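Local coordinates for uncharacterized protein (Sus scrofa, PDB 5BNF) that is porcine CD38, a member of the ADP-ribosyl cyclase family that pairs a largely helical part with a part built on a four-stranded parallel sheet, at residues V178-P183 with I216-I222; N165-K169 with S209-L213; A53-Y58 with F135-F139; L61-Q67 with N99-G103. All blocks are in the same frame, centred on the assembly; numbering follows the deposited sequence.

How the contacts relate
Contacts 1 and 2 lie in the part of the chain built on the parallel sheet and share helix 208-219, their centres about 14 Å apart; V178 CG1 meets L213 CD1 at 3.6 Å, joining them. Both are partly buried and mix apolar packing with polar links: a lysine reaching carbonyls in contact 1; in contact 2 a buried serine, and a water at the exposed side. Contacts 3 and 4 belong to the helical part, also about 14 Å apart between centres and touching through F139. Contact 3 is partly buried and aromatic, whereas contact 4 is buried, leucine-rich and held by one glutamine bond. Contacts 2 and 4 lie on opposite sides of the chain's centre.

Contact 1: residues V178-P183 with I216-I222; sequences VHSLQP and ILRGKNI
This is a partly buried packing contact between the last part of helix 172-180, weakly bonded here, with the loop that follows, and the end of helix 208-219 with the residues leaving it. The CA atoms come closest at H179-I216 (7.9 Å) and P183-I222 (6.2 Å). V178 (chi1 t) sets CG1 3.8 Å from I216 CG2 and 4.3 Å from L217 CD2, while L181 CD1 lies 4.5 Å from L217 CD2; L181 and L217 both rest on L189 of strand 186-194. Helix 208-219 ends in a Schellman motif: N221 is the C-prime residue with phi near 60°, I222 N bonds to L217 O (3.0 Å) and N221 N to R218 O (3.0 Å). In this parallel alpha/beta arrangement, helix 172-180 leads into strand 186-194 and helix 208-219 into the adjacent strand 223-229, so the contact joins the two connections that lead into neighbouring strands. K220, just ahead of N221, extends with chi1 m and the remaining chi angles t, and its NZ donates to H179 O at 3.0 Å and, weakly, to L181 O at 3.3 Å, bringing its charge to two backbone carbonyls of segment 178-183. P183 packs against the K220 side chain and I222: P183 CG lies 3.9 Å from K220 CB and 4.2 Å from I222 CD1.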
loop_
_atom_site.group_PDB
_atom_site.type_symbol
_atom_site.label_atom_id
_atom_site.label_comp_id
_atom_site.label_asym_id
_atom_site.label_seq_id
_atom_site.Cartn_x
_atom_site.Cartn_y
_atom_site.Cartn_z
ATOM N N VAL A 178 -8.399 6.688 1.369
ATOM C CA VAL A 178 -9.371 7.473 2.138
ATOM C C VAL A 178 -10.819 7.051 1.906
ATOM O O VAL A 178 -11.599 6.983 2.850
ATOM C CB VAL A 178 -9.314 8.997 1.834
ATOM C CG1 VAL A 178 -9.851 9.779 3.030
ATOM C CG2 VAL A 178 -7.915 9.430 1.525
ATOM N N HIS A 179 -11.170 6.774 0.652
ATOM C CA HIS A 179 -12.537 6.382 0.299
ATOM C C HIS A 179 -12.893 4.967 0.717
ATOM O O HIS A 179 -14.060 4.635 0.820
ATOM C CB HIS A 179 -12.758 6.523 -1.212
ATOM C CG HIS A 179 -12.550 7.910 -1.725
ATOM N ND1 HIS A 179 -13.485 8.912 -1.564
ATOM C CD2 HIS A 179 -11.488 8.482 -2.341
ATOM C CE1 HIS A 179 -13.006 10.040 -2.057
ATOM N NE2 HIS A 179 -11.796 9.807 -2.534
ATOM N N SER A 180 -11.891 4.129 0.955
ATOM C CA SER A 180 -12.158 2.755 1.357
ATOM C C SER A 180 -12.271 2.580 2.868
ATOM O O SER A 180 -12.473 1.473 3.349
ATOM C CB SER A 180 -11.079 1.816 0.809
ATOM O OG SER A 180 -11.186 1.690 -0.600
ATOM N N LEU A 181 -12.135 3.666 3.619
ATOM C CA LEU A 181 -12.261 3.576 5.071
ATOM C C LEU A 181 -13.725 3.324 5.409
ATOM O O LEU A 181 -14.616 3.975 4.864
ATOM C CB LEU A 181 -11.788 4.868 5.732
ATOM C CG LEU A 181 -10.292 5.154 5.611
ATOM C CD1 LEU A 181 -10.009 6.586 6.027
ATOM C CD2 LEU A 181 -9.520 4.182 6.477
ATOM N N GLN A 182 -13.971 2.366 6.296
ATOM C CA GLN A 182 -15.334 2.019 6.696
ATOM C C GLN A 182 -15.788 2.862 7.880
ATOM O O GLN A 182 -15.272 2.700 8.985
ATOM C CB GLN A 182 -15.407 0.548 7.102
ATOM C CG GLN A 182 -14.958 -0.455 6.053
ATOM C CD GLN A 182 -16.009 -0.691 4.993
ATOM O OE1 GLN A 182 -16.184 0.120 4.086
ATOM N NE2 GLN A 182 -16.726 -1.802 5.109
ATOM N N PRO A 183 -16.761 3.766 7.669
ATOM C CA PRO A 183 -17.279 4.627 8.742
ATOM C C PRO A 183 -17.724 3.804 9.951
ATOM O O PRO A 183 -17.545 4.208 11.100
ATOM C CB PRO A 183 -18.465 5.330 8.085
ATOM C CG PRO A 183 -18.064 5.417 6.661
ATOM C CD PRO A 183 -17.435 4.060 6.392
ATOM N N ILE A 216 -13.921 15.208 2.638
ATOM C CA ILE A 216 -14.141 13.812 2.305
ATOM C C ILE A 216 -14.629 13.079 3.551
ATOM O O ILE A 216 -15.629 12.377 3.514
ATOM C CB ILE A 216 -12.843 13.138 1.836
ATOM C CG1 ILE A 216 -12.482 13.619 0.425
ATOM C CG2 ILE A 216 -12.997 11.624 1.917
ATOM C CD1 ILE A 216 -11.127 13.123 -0.074
ATOM N N LEU A 217 -13.916 13.270 4.657
ATOM C CA LEU A 217 -14.238 12.617 5.916
ATOM C C LEU A 217 -15.531 13.063 6.591
ATOM O O LEU A 217 -16.252 12.237 7.139
ATOM C CB LEU A 217 -13.061 12.778 6.878
ATOM C CG LEU A 217 -11.822 12.040 6.377
ATOM C CD1 LEU A 217 -10.575 12.585 7.032
ATOM C CD2 LEU A 217 -11.982 10.558 6.662
ATOM N N ARG A 218 -15.826 14.359 6.569
ATOM C CA ARG A 218 -17.053 14.851 7.189
ATOM C C ARG A 218 -18.278 14.376 6.410
ATOM O O ARG A 218 -19.388 14.341 6.942
ATOM C CB ARG A 218 -17.065 16.380 7.253
ATOM C CG ARG A 218 -16.330 16.985 8.443
ATOM C CD ARG A 218 -16.472 18.504 8.441
ATOM N NE ARG A 218 -17.314 19.005 9.527
ATOM C CZ ARG A 218 -16.876 19.279 10.754
ATOM N NH1 ARG A 218 -15.597 19.106 11.062
ATOM N NH2 ARG A 218 -17.718 19.730 11.674
ATOM N N GLY A 219 -18.079 14.018 5.147
ATOM C CA GLY A 219 -19.193 13.551 4.344
ATOM C C GLY A 219 -19.729 12.258 4.916
ATOM O O GLY A 219 -20.916 11.956 4.798
ATOM N N LYS A 220 -18.835 11.500 5.547
ATOM C CA LYS A 220 -19.159 10.215 6.162
ATOM C C LYS A 220 -19.268 10.345 7.686
ATOM O O LYS A 220 -19.245 9.349 8.404
ATOM C CB LYS A 220 -18.060 9.197 5.839
ATOM C CG LYS A 220 -17.730 9.019 4.362
ATOM C CD LYS A 220 -16.475 8.157 4.217
ATOM C CE LYS A 220 -16.404 7.412 2.886
ATOM N NZ LYS A 220 -15.228 6.488 2.848
ATOM N N ASN A 221 -19.371 11.572 8.180
ATOM C CA ASN A 221 -19.467 11.806 9.615
ATOM C C ASN A 221 -18.256 11.291 10.394
ATOM O O ASN A 221 -18.295 11.203 11.624
ATOM C CB ASN A 221 -20.748 11.183 10.183
ATOM C CG ASN A 221 -21.978 12.027 9.903
ATOM O OD1 ASN A 221 -22.007 13.221 10.202
ATOM N ND2 ASN A 221 -23.006 11.409 9.336
ATOM N N ILE A 222 -17.188 10.938 9.684
ATOM C CA ILE A 222 -15.974 10.476 10.344
ATOM C C ILE A 222 -15.207 11.673 10.890
ATOM O O ILE A 222 -14.938 12.629 10.167
ATOM C CB ILE A 222 -15.041 9.736 9.388
ATOM C CG1 ILE A 222 -15.673 8.409 8.970
ATOM C CG2 ILE A 222 -13.684 9.513 10.065
ATOM C CD1 ILE A 222 -14.811 7.601 8.035
#

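Contact 2: residues N165-K169 with S209-L213; sequences NAFDK and SINEL
Segment 165-169 is an irregular loop between strand 153-160 and helix 172-180, extended at N165, F167 and D168, with helical phi/psi at A166 and K169; segment 209-213 is a turn and more of helix 208-219. The backbones come nearest at F167 and S209, whose CA atoms are 5.4 Å apart. F167 (chi1 t, chi2 76°) lays its ring against the helix. L213 CB stands 3.6 Å from the ring centroid and 5° off its normal, a CH-pi contact over the face, and F167 CE1 is 3.6 Å from L213 CD1; F173 and V178 of helix 172-180 also touch the ring. S209 (chi1 t) accepts a hydrogen bond from F167 N at its OG, 2.9 Å away. K169 CE comes 4.0 Å from E212 OE2, and a water accepts from K169 NZ (3.0 Å) and donates to E212 O (2.6 Å). A buried aromatic ring thus holds the loop to the helix, the serine satisfies the backbone amide beside it, and the lysine is linked through solvent at the solvent-exposed side.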
loop_
_atom_site.group_PDB
_atom_site.type_symbol
_atom_site.label_atom_id
_atom_site.label_comp_id
_atom_site.label_asym_id
_atom_site.label_seq_id
_atom_site.Cartn_x
_atom_site.Cartn_y
_atom_site.Cartn_z
ATOM N N ASN A 165 0.971 20.835 -1.799
ATOM C CA ASN A 165 -0.271 20.129 -1.506
ATOM C C ASN A 165 -0.040 18.775 -0.855
ATOM O O ASN A 165 -0.060 17.744 -1.525
ATOM C CB ASN A 165 -1.066 19.946 -2.793
ATOM C CG ASN A 165 -1.533 21.261 -3.373
ATOM O OD1 ASN A 165 -1.501 21.462 -4.583
ATOM N ND2 ASN A 165 -1.977 22.167 -2.505
ATOM N N ALA A 166 0.172 18.790 0.456
ATOM C CA ALA A 166 0.420 17.577 1.224
ATOM C C ALA A 166 -0.598 16.478 0.941
ATOM O O ALA A 166 -0.249 15.305 0.895
ATOM C CB ALA A 166 0.438 17.904 2.710
ATOM N N PHE A 167 -1.857 16.855 0.762
ATOM C CA PHE A 167 -2.894 15.874 0.477
ATOM C C PHE A 167 -3.221 15.918 -1.005
ATOM O O PHE A 167 -3.788 16.890 -1.495
ATOM C CB PHE A 167 -4.155 16.152 1.294
ATOM C CG PHE A 167 -5.319 15.288 0.914
ATOM C CD1 PHE A 167 -5.374 13.960 1.307
ATOM C CD2 PHE A 167 -6.335 15.786 0.099
ATOM C CE1 PHE A 167 -6.422 13.136 0.890
ATOM C CE2 PHE A 167 -7.377 14.975 -0.318
ATOM C CZ PHE A 167 -7.422 13.646 0.076
ATOM N N ASP A 168 -2.870 14.851 -1.708
ATOM C CA ASP A 168 -3.092 14.768 -3.142
ATOM C C ASP A 168 -4.283 13.872 -3.497
ATOM O O ASP A 168 -4.301 12.699 -3.139
ATOM C CB ASP A 168 -1.827 14.221 -3.800
ATOM C CG ASP A 168 -1.878 14.276 -5.311
ATOM O OD1 ASP A 168 -2.990 14.283 -5.881
ATOM O OD2 ASP A 168 -0.797 14.294 -5.931
ATOM N N LYS A 169 -5.264 14.422 -4.212
ATOM C CA LYS A 169 -6.444 13.656 -4.622
ATOM C C LYS A 169 -6.143 12.627 -5.702
ATOM O O LYS A 169 -6.998 11.810 -6.019
ATOM C CB LYS A 169 -7.555 14.574 -5.142
ATOM C CG LYS A 169 -8.695 14.833 -4.161
ATOM C CD LYS A 169 -9.765 15.692 -4.821
ATOM C CE LYS A 169 -10.815 16.188 -3.837
ATOM N NZ LYS A 169 -11.693 15.110 -3.305
ATOM N N SER A 209 -5.611 22.086 0.685
ATOM C CA SER A 209 -5.351 20.676 0.420
ATOM C C SER A 209 -5.911 19.798 1.530
ATOM O O SER A 209 -6.605 18.815 1.271
ATOM C CB SER A 209 -3.844 20.428 0.291
ATOM O OG SER A 209 -3.576 19.091 -0.083
ATOM N N ILE A 210 -5.601 20.152 2.772
ATOM C CA ILE A 210 -6.073 19.384 3.909
ATOM C C ILE A 210 -7.569 19.557 4.096
ATOM O O ILE A 210 -8.236 18.682 4.629
ATOM C CB ILE A 210 -5.293 19.783 5.179
ATOM C CG1 ILE A 210 -3.903 19.144 5.117
ATOM C CG2 ILE A 210 -6.025 19.333 6.439
ATOM C CD1 ILE A 210 -2.811 19.990 5.705
ATOM N N ASN A 211 -8.100 20.686 3.648
ATOM C CA ASN A 211 -9.528 20.913 3.754
ATOM C C ASN A 211 -10.231 19.955 2.790
ATOM O O ASN A 211 -11.355 19.529 3.039
ATOM C CB ASN A 211 -9.879 22.356 3.403
ATOM C CG ASN A 211 -11.372 22.605 3.431
ATOM O OD1 ASN A 211 -11.979 22.666 4.495
ATOM N ND2 ASN A 211 -11.977 22.727 2.256
ATOM N N GLU A 212 -9.566 19.602 1.697
ATOM C CA GLU A 212 -10.167 18.676 0.747
ATOM C C GLU A 212 -10.320 17.321 1.409
ATOM O O GLU A 212 -11.312 16.623 1.183
ATOM C CB GLU A 212 -9.311 18.533 -0.507
ATOM C CG GLU A 212 -9.234 19.774 -1.346
ATOM C CD GLU A 212 -8.450 19.550 -2.619
ATOM O OE1 GLU A 212 -7.268 19.149 -2.526
ATOM O OE2 GLU A 212 -9.020 19.774 -3.707
ATOM N N LEU A 213 -9.335 16.959 2.230
ATOM C CA LEU A 213 -9.359 15.686 2.945
ATOM C C LEU A 213 -10.457 15.715 4.000
ATOM O O LEU A 213 -11.218 14.760 4.155
ATOM C CB LEU A 213 -8.005 15.415 3.618
ATOM C CG LEU A 213 -7.947 14.242 4.607
ATOM C CD1 LEU A 213 -8.421 12.958 3.933
ATOM C CD2 LEU A 213 -6.511 14.074 5.131
HETATM O O HOH W 1 -12.780 16.631 -1.012
#

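Contact 3: residues A53-Y58 with F135-F139; sequences AREEDY and FVSVF
Y58, F135 and V138 bury the most surface here, with A53 close behind. Segment 53-58 is a loop that tightens into a 3-10 turn at 55-58, with Y58 as N-cap of helix 59-64; segment 135-139 is the first part of helix 135-149. CA atoms come closest at A53-F135 (5.3 Å) and E55-V138 (6.2 Å). Y58 (chi1 m) donates from OH to F135 O at 2.6 Å, and W111 NE1 shares that hydroxyl. The face of the Y58 ring takes the edge of F139 (chi1 t) in an edge-to-face pair, with centroids 5.5 Å apart and planes at 67°. F135 (chi1 m) turns its own ring over A53: A53 CB stands 3.3 Å from the ring centroid, 11° off the normal, a CH-pi contact. V138 (chi1 t) fills the space between, its CG2 4.0 Å from A53 CB and its CG1 4.0 Å from Y58 CE2. The loop is braced internally by R54 N to D57 OD2 (2.9 Å), while E55 reaches K145, farther along helix 135-149, in a salt bridge. Such aromatic packing, with a tyrosine hydroxyl bonded to a first-turn carbonyl, joins the entry to helix 59-64 with the start of helix 135-149 in the helical part of this ADP-ribosyl cyclase fold.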
loop_
_atom_site.group_PDB
_atom_site.type_symbol
_atom_site.label_atom_id
_atom_site.label_comp_id
_atom_site.label_asym_id
_atom_site.label_seq_id
_atom_site.Cartn_x
_atom_site.Cartn_y
_atom_site.Cartn_z
ATOM N N ALA A 53 -3.642 -7.520 -16.257
ATOM C CA ALA A 53 -3.867 -7.774 -14.838
ATOM C C ALA A 53 -5.206 -7.264 -14.320
ATOM O O ALA A 53 -5.627 -6.156 -14.633
ATOM C CB ALA A 53 -2.729 -7.177 -14.006
ATOM N N ARG A 54 -5.861 -8.098 -13.518
ATOM C CA ARG A 54 -7.147 -7.776 -12.903
ATOM C C ARG A 54 -7.033 -8.064 -11.410
ATOM O O ARG A 54 -6.240 -8.913 -10.996
ATOM C CB ARG A 54 -8.259 -8.644 -13.502
ATOM C CG ARG A 54 -9.016 -7.997 -14.649
ATOM C CD ARG A 54 -9.610 -9.051 -15.579
ATOM N NE ARG A 54 -10.282 -10.136 -14.867
ATOM C CZ ARG A 54 -11.383 -9.990 -14.139
ATOM N NH1 ARG A 54 -11.907 -11.041 -13.535
ATOM N NH2 ARG A 54 -11.964 -8.803 -14.018
ATOM N N GLU A 55 -7.827 -7.363 -10.610
ATOM C CA GLU A 55 -7.823 -7.554 -9.162
ATOM C C GLU A 55 -8.027 -9.031 -8.837
ATOM O O GLU A 55 -7.310 -9.617 -8.023
ATOM C CB GLU A 55 -8.943 -6.726 -8.536
ATOM C CG GLU A 55 -8.485 -5.829 -7.407
ATOM C CD GLU A 55 -9.549 -4.835 -6.987
ATOM O OE1 GLU A 55 -10.689 -5.263 -6.699
ATOM O OE2 GLU A 55 -9.244 -3.622 -6.944
ATOM N N GLU A 56 -8.998 -9.626 -9.520
ATOM C CA GLU A 56 -9.349 -11.032 -9.351
ATOM C C GLU A 56 -8.170 -12.001 -9.426
ATOM O O GLU A 56 -8.150 -13.004 -8.712
ATOM C CB GLU A 56 -10.385 -11.438 -10.403
ATOM C CG GLU A 56 -11.765 -10.796 -10.249
ATOM C CD GLU A 56 -11.743 -9.280 -10.314
ATOM O OE1 GLU A 56 -10.880 -8.715 -11.018
ATOM O OE2 GLU A 56 -12.605 -8.651 -9.670
ATOM N N ASP A 57 -7.200 -11.720 -10.293
ATOM C CA ASP A 57 -6.049 -12.605 -10.429
ATOM C C ASP A 57 -5.322 -12.788 -9.107
ATOM O O ASP A 57 -4.515 -13.702 -8.965
ATOM C CB ASP A 57 -5.057 -12.070 -11.470
ATOM C CG ASP A 57 -5.667 -11.949 -12.857
ATOM O OD1 ASP A 57 -6.455 -12.831 -13.246
ATOM O OD2 ASP A 57 -5.349 -10.974 -13.568
ATOM N N TYR A 58 -5.608 -11.922 -8.140
ATOM C CA TYR A 58 -4.953 -12.014 -6.840
ATOM C C TYR A 58 -5.845 -12.545 -5.717
ATOM O O TYR A 58 -5.439 -12.544 -4.553
ATOM C CB TYR A 58 -4.400 -10.650 -6.429
ATOM C CG TYR A 58 -3.169 -10.197 -7.183
ATOM C CD1 TYR A 58 -1.981 -10.915 -7.120
ATOM C CD2 TYR A 58 -3.179 -9.008 -7.909
ATOM C CE1 TYR A 58 -0.824 -10.454 -7.758
ATOM C CE2 TYR A 58 -2.033 -8.542 -8.549
ATOM C CZ TYR A 58 -0.864 -9.264 -8.473
ATOM O OH TYR A 58 0.257 -8.798 -9.129
ATOM N N PHE A 135 0.614 -5.892 -13.550
ATOM C CA PHE A 135 0.600 -6.624 -12.290
ATOM C C PHE A 135 1.152 -5.992 -11.005
ATOM O O PHE A 135 0.723 -6.367 -9.914
ATOM C CB PHE A 135 1.198 -8.012 -12.520
ATOM C CG PHE A 135 0.264 -8.936 -13.246
ATOM C CD1 PHE A 135 -0.808 -9.517 -12.577
ATOM C CD2 PHE A 135 0.410 -9.170 -14.612
ATOM C CE1 PHE A 135 -1.725 -10.321 -13.263
ATOM C CE2 PHE A 135 -0.501 -9.971 -15.302
ATOM C CZ PHE A 135 -1.569 -10.545 -14.629
ATOM N N VAL A 136 2.068 -5.035 -11.111
ATOM C CA VAL A 136 2.593 -4.390 -9.915
ATOM C C VAL A 136 1.595 -3.367 -9.355
ATOM O O VAL A 136 1.320 -3.326 -8.148
ATOM C CB VAL A 136 3.944 -3.695 -10.204
ATOM C CG1 VAL A 136 4.341 -2.797 -9.041
ATOM C CG2 VAL A 136 5.012 -4.744 -10.412
ATOM N N SER A 137 1.043 -2.548 -10.238
ATOM C CA SER A 137 0.096 -1.535 -9.824
ATOM C C SER A 137 -1.202 -2.136 -9.306
ATOM O O SER A 137 -1.732 -1.701 -8.285
ATOM C CB SER A 137 -0.188 -0.589 -10.982
ATOM O OG SER A 137 1.006 0.060 -11.373
ATOM N N VAL A 138 -1.724 -3.137 -10.000
ATOM C CA VAL A 138 -2.965 -3.741 -9.557
ATOM C C VAL A 138 -2.784 -4.336 -8.178
ATOM O O VAL A 138 -3.646 -4.209 -7.314
ATOM C CB VAL A 138 -3.440 -4.810 -10.527
ATOM C CG1 VAL A 138 -4.513 -5.664 -9.880
ATOM C CG2 VAL A 138 -3.992 -4.125 -11.781
ATOM N N PHE A 139 -1.647 -4.978 -7.977
ATOM C CA PHE A 139 -1.343 -5.564 -6.695
ATOM C C PHE A 139 -1.419 -4.482 -5.617
ATOM O O PHE A 139 -2.289 -4.507 -4.747
ATOM C CB PHE A 139 0.058 -6.152 -6.710
ATOM C CG PHE A 139 0.517 -6.601 -5.366
ATOM C CD1 PHE A 139 0.012 -7.758 -4.804
ATOM C CD2 PHE A 139 1.421 -5.842 -4.635
ATOM C CE1 PHE A 139 0.400 -8.152 -3.521
ATOM C CE2 PHE A 139 1.812 -6.230 -3.357
ATOM C CZ PHE A 139 1.303 -7.386 -2.801
#

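Contact 4: residues L61-Q67 with N99-G103; sequences LMKLGHQ and NTLLG
N99 leads into the second segment, and its carbonyl is bonded to Y21. T100 (chi1 p) follows as the N-cap of helix 101-106: its OG1 accepts from G103 N at 3.3 Å and is also bonded to L97 O, and T100 CB lies 3.6 Å from Q67 OE1. L101 begins the helix, and its N donates to Q67 OE1 at 2.6 Å, nearly linear at 171°; Q67 (chi1 108°, off the wells, chi2 t) has an extended backbone and its CA-to-CB bond pointing toward the helix, while its NE2 bonds to Y21. In this helical part of the ADP-ribosyl cyclase fold, the loop leaving helix 59-64 is thus tied to the first turn of helix 101-106. L101 CD2 also sits 4.3 Å from G65 CA. L102 (chi1 m, chi2 t) buries the most surface: its CD1 is 3.7 Å from M62 SD and 3.8 Å from G65 O, and its CD2 3.9 Å from L61 CD1. G65, just past helix 59-64, comes within 6.1 Å of L102 between CA atoms, where a CB would collide with L102 CG.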
loop_
_atom_site.group_PDB
_atom_site.type_symbol
_atom_site.label_atom_id
_atom_site.label_comp_id
_atom_site.label_asym_id
_atom_site.label_seq_id
_atom_site.Cartn_x
_atom_site.Cartn_y
_atom_site.Cartn_z
ATOM N N LEU A 61 -4.184 -15.163 -3.654
ATOM C CA LEU A 61 -3.121 -14.526 -2.889
ATOM C C LEU A 61 -3.622 -13.656 -1.733
ATOM O O LEU A 61 -3.041 -13.670 -0.654
ATOM C CB LEU A 61 -2.236 -13.692 -3.815
ATOM C CG LEU A 61 -1.029 -13.037 -3.147
ATOM C CD1 LEU A 61 -0.151 -14.091 -2.502
ATOM C CD2 LEU A 61 -0.254 -12.259 -4.181
ATOM N N MET A 62 -4.692 -12.901 -1.954
ATOM C CA MET A 62 -5.230 -12.042 -0.905
ATOM C C MET A 62 -5.897 -12.864 0.187
ATOM O O MET A 62 -6.028 -12.417 1.325
ATOM C CB MET A 62 -6.227 -11.043 -1.497
ATOM C CG MET A 62 -5.584 -10.105 -2.494
ATOM S SD MET A 62 -4.146 -9.291 -1.777
ATOM C CE MET A 62 -4.594 -7.602 -1.932
ATOM N N LYS A 63 -6.307 -14.076 -0.172
ATOM C CA LYS A 63 -6.960 -14.984 0.756
ATOM C C LYS A 63 -5.915 -15.655 1.645
ATOM O O LYS A 63 -6.081 -15.734 2.856
ATOM C CB LYS A 63 -7.746 -16.037 -0.030
ATOM C CG LYS A 63 -8.670 -16.905 0.800
ATOM C CD LYS A 63 -9.442 -17.866 -0.088
ATOM C CE LYS A 63 -10.593 -18.525 0.661
ATOM N NZ LYS A 63 -11.231 -19.603 -0.151
ATOM N N LEU A 64 -4.827 -16.118 1.044
ATOM C CA LEU A 64 -3.773 -16.780 1.802
ATOM C C LEU A 64 -2.890 -15.816 2.578
ATOM O O LEU A 64 -2.142 -16.234 3.457
ATOM C CB LEU A 64 -2.892 -17.612 0.874
ATOM C CG LEU A 64 -3.542 -18.789 0.146
ATOM C CD1 LEU A 64 -2.499 -19.412 -0.764
ATOM C CD2 LEU A 64 -4.069 -19.827 1.140
ATOM N N GLY A 65 -2.970 -14.530 2.255
ATOM C CA GLY A 65 -2.143 -13.557 2.945
ATOM C C GLY A 65 -2.913 -12.545 3.773
ATOM O O GLY A 65 -2.337 -11.579 4.275
ATOM N N HIS A 66 -4.214 -12.754 3.923
ATOM C CA HIS A 66 -5.013 -11.826 4.702
ATOM C C HIS A 66 -4.560 -11.767 6.155
ATOM O O HIS A 66 -4.123 -12.765 6.725
ATOM C CB HIS A 66 -6.494 -12.204 4.653
ATOM C CG HIS A 66 -7.352 -11.357 5.541
ATOM N ND1 HIS A 66 -7.317 -11.452 6.916
ATOM C CD2 HIS A 66 -8.224 -10.361 5.256
ATOM C CE1 HIS A 66 -8.128 -10.550 7.438
ATOM N NE2 HIS A 66 -8.691 -9.874 6.452
ATOM N N GLN A 67 -4.675 -10.582 6.744
ATOM C CA GLN A 67 -4.295 -10.365 8.131
ATOM C C GLN A 67 -4.895 -9.041 8.594
ATOM O O GLN A 67 -4.641 -8.004 7.987
ATOM C CB GLN A 67 -2.766 -10.320 8.257
ATOM C CG GLN A 67 -2.195 -8.937 8.542
ATOM C CD GLN A 67 -0.685 -8.894 8.475
ATOM O OE1 GLN A 67 -0.088 -9.219 7.448
ATOM N NE2 GLN A 67 -0.055 -8.482 9.569
ATOM N N ASN A 99 4.235 -2.993 6.422
ATOM C CA ASN A 99 4.530 -3.805 7.602
ATOM C C ASN A 99 3.628 -5.031 7.686
ATOM O O ASN A 99 3.776 -5.858 8.582
ATOM C CB ASN A 99 4.411 -2.972 8.885
ATOM C CG ASN A 99 5.425 -1.847 8.944
ATOM O OD1 ASN A 99 6.614 -2.055 8.708
ATOM N ND2 ASN A 99 4.960 -0.647 9.271
ATOM N N THR A 100 2.693 -5.150 6.749
ATOM C CA THR A 100 1.800 -6.300 6.718
ATOM C C THR A 100 2.530 -7.394 5.958
ATOM O O THR A 100 3.509 -7.124 5.269
ATOM C CB THR A 100 0.494 -5.990 5.983
ATOM O OG1 THR A 100 0.774 -5.688 4.608
ATOM C CG2 THR A 100 -0.198 -4.810 6.628
ATOM N N LEU A 101 2.049 -8.626 6.086
ATOM C CA LEU A 101 2.658 -9.769 5.411
ATOM C C LEU A 101 2.883 -9.537 3.911
ATOM O O LEU A 101 4.018 -9.564 3.433
ATOM C CB LEU A 101 1.787 -11.015 5.616
ATOM C CG LEU A 101 2.268 -12.305 4.944
ATOM C CD1 LEU A 101 3.729 -12.571 5.275
ATOM C CD2 LEU A 101 1.394 -13.454 5.407
ATOM N N LEU A 102 1.800 -9.305 3.175
ATOM C CA LEU A 102 1.893 -9.081 1.732
ATOM C C LEU A 102 2.684 -7.843 1.309
ATOM O O LEU A 102 3.475 -7.896 0.368
ATOM C CB LEU A 102 0.488 -9.037 1.129
ATOM C CG LEU A 102 -0.192 -10.405 1.139
ATOM C CD1 LEU A 102 -1.648 -10.276 0.726
ATOM C CD2 LEU A 102 0.565 -11.345 0.207
ATOM N N GLY A 103 2.479 -6.728 1.998
ATOM C CA GLY A 103 3.208 -5.529 1.638
ATOM C C GLY A 103 4.678 -5.687 1.965
ATOM O O GLY A 103 5.546 -5.071 1.338
#